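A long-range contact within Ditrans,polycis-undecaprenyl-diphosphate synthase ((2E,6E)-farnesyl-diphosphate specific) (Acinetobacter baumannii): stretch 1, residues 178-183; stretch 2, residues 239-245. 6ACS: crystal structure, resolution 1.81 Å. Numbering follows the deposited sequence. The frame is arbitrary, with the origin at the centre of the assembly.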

# COMPACT_ATOMS: atom_id res chain seq x y z
N LEU B 178 -13.90 -0.98 10.07
CA LEU B 178 -13.93 0.45 9.80
C LEU B 178 -13.80 0.69 8.31
O LEU B 178 -13.38 -0.20 7.56
N PRO B 179 -14.18 1.88 7.82
CA PRO B 179 -13.98 2.18 6.39
C PRO B 179 -12.51 2.06 6.02
O PRO B 179 -11.63 2.26 6.86
N ALA B 180 -12.24 1.76 4.75
CA ALA B 180 -10.86 1.76 4.28
C ALA B 180 -10.30 3.16 4.38
O ALA B 180 -11.04 4.14 4.34
N VAL B 181 -8.98 3.26 4.53
CA VAL B 181 -8.32 4.56 4.65
C VAL B 181 -8.49 5.33 3.34
O VAL B 181 -8.13 4.83 2.26
N ASP B 182 -9.04 6.54 3.44
CA ASP B 182 -9.25 7.42 2.29
C ASP B 182 -8.11 8.39 2.10
O ASP B 182 -7.83 8.81 0.96
N LEU B 183 -7.53 8.83 3.21
CA LEU B 183 -6.47 9.83 3.15
C LEU B 183 -5.38 9.44 4.12
O LEU B 183 -5.65 9.26 5.31
N SER B 239 -14.25 2.92 -5.32
CA SER B 239 -15.49 2.15 -5.40
C SER B 239 -16.09 1.96 -4.01
O SER B 239 -17.31 2.11 -3.82
N GLU B 240 -15.24 1.66 -3.02
CA GLU B 240 -15.73 1.48 -1.67
C GLU B 240 -16.31 2.77 -1.12
O GLU B 240 -17.28 2.75 -0.36
N GLN B 241 -15.71 3.92 -1.46
CA GLN B 241 -16.28 5.19 -1.04
C GLN B 241 -17.68 5.38 -1.59
O GLN B 241 -18.59 5.83 -0.88
N ILE B 242 -17.88 5.04 -2.87
CA ILE B 242 -19.19 5.21 -3.49
C ILE B 242 -20.22 4.32 -2.80
O ILE B 242 -21.35 4.76 -2.52
N GLN B 243 -19.83 3.09 -2.47
CA GLN B 243 -20.77 2.20 -1.79
C GLN B 243 -21.03 2.65 -0.35
O GLN B 243 -22.16 2.54 0.15
N GLN B 244 -20.00 3.15 0.34
CA GLN B 244 -20.18 3.71 1.68
C GLN B 244 -21.17 4.86 1.66
O GLN B 244 -22.01 4.98 2.56
N GLU B 245 -21.07 5.73 0.65
CA GLU B 245 -21.97 6.87 0.57
C GLU B 245 -23.39 6.43 0.26
O GLU B 245 -24.35 6.97 0.82

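This is a small, mostly polar contact in which one face of residues 239-245, part of a helix that continues later in the chain, reaches with long side chains to an irregular segment that includes P179, A180 and D182. The backbones stay well apart, with A180 CA and E240 CA, the nearest such pair, at 7.7 Å, so side chains fill the gap.

E240 points toward the segment with chi1 and chi2 both t. E240 OE2 accepts a hydrogen bond from A180 N at 2.9 Å, and the angle of 175° is nearly straight. The position of OE2 is less sure, because it sits too close to Q244 NE2 in the model. E240 OE1 lies 3.1 Å from A180 CB.

Q241 starts sideways, but its m, t chain brings the amide nearer. Q241 NE2 donates a hydrogen bond to D182 OD1 at a short 2.5 Å. D182 points toward the helix with chi1 m, which presents its carboxylate to this amide.

Q244, also m, t, points toward the segment; Q244 NE2 lies 3.3 Å from P179 CB. It is poorly ordered.

Water 1 links the two sides: it accepts from Q244 NE2 at 3.0 Å and lies within hydrogen-bonding distance of A180 O (2.8 Å) and D182 OD1 (2.6 Å). Water 2 joins them again: it lies 2.9 Å from D182 O and accepts a weak hydrogen bond from Q241 NE2 at 3.1 Å. L178 and V181 point away and make no contact.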

# COMPACT_ATOMS: atom_id res chain seq x y z
CB LEU B 178 -12.78 1.16 10.54
CG LEU B 178 -12.80 1.06 12.07
CD1 LEU B 178 -11.57 1.75 12.65
CD2 LEU B 178 -14.08 1.68 12.65
CB PRO B 179 -14.46 3.64 6.26
CG PRO B 179 -15.35 3.86 7.43
CD PRO B 179 -14.79 3.01 8.54
CB ALA B 180 -10.75 1.26 2.83
CB VAL B 181 -6.84 4.40 5.02
CG1 VAL B 181 -6.12 5.78 5.01
CG2 VAL B 181 -6.69 3.73 6.39
CB ASP B 182 -10.52 8.25 2.47
CG ASP B 182 -11.75 7.44 2.51
OD1 ASP B 182 -11.91 6.55 1.65
OD2 ASP B 182 -12.55 7.69 3.41
CB LEU B 183 -7.01 11.21 3.52
CG LEU B 183 -5.96 12.31 3.70
CD1 LEU B 183 -5.21 12.61 2.38
CD2 LEU B 183 -6.65 13.58 4.21
CB SER B 239 -15.21 0.80 -6.06
OG SER B 239 -14.62 0.98 -7.33
CB GLU B 240 -14.63 0.97 -0.75
CG GLU B 240 -15.17 0.74 0.65
CD GLU B 240 -14.09 0.54 1.68
OE1 GLU B 240 -13.08 -0.11 1.35
OE2 GLU B 240 -14.27 1.04 2.82
CB GLN B 241 -15.38 6.35 -1.48
CG GLN B 241 -14.18 6.57 -0.60
CD GLN B 241 -13.16 7.48 -1.26
OE1 GLN B 241 -13.34 7.90 -2.40
NE2 GLN B 241 -12.07 7.78 -0.55
CB ILE B 242 -19.09 4.93 -5.00
CG1 ILE B 242 -18.24 6.01 -5.68
CG2 ILE B 242 -20.48 4.84 -5.62
CD1 ILE B 242 -17.82 5.67 -7.09
CB GLN B 243 -20.26 0.76 -1.83
CG GLN B 243 -20.12 0.19 -3.24
CD GLN B 243 -21.34 0.45 -4.13
OE1 GLN B 243 -21.20 0.80 -5.31
NE2 GLN B 243 -22.54 0.28 -3.58
CB GLN B 244 -18.85 4.20 2.24
CG GLN B 244 -17.89 3.12 2.68
CD GLN B 244 -16.48 3.66 2.85
OE1 GLN B 244 -16.23 4.85 2.64
NE2 GLN B 244 -15.56 2.79 3.24
CB GLU B 245 -21.45 7.87 -0.46
CG GLU B 245 -20.13 8.50 -0.03
CD GLU B 245 -19.47 9.34 -1.11
OE1 GLU B 245 -20.06 9.48 -2.21
OE2 GLU B 245 -18.37 9.87 -0.86
O HOH W 1 -13.25 4.61 2.74
O HOH W 2 -9.15 7.79 -1.47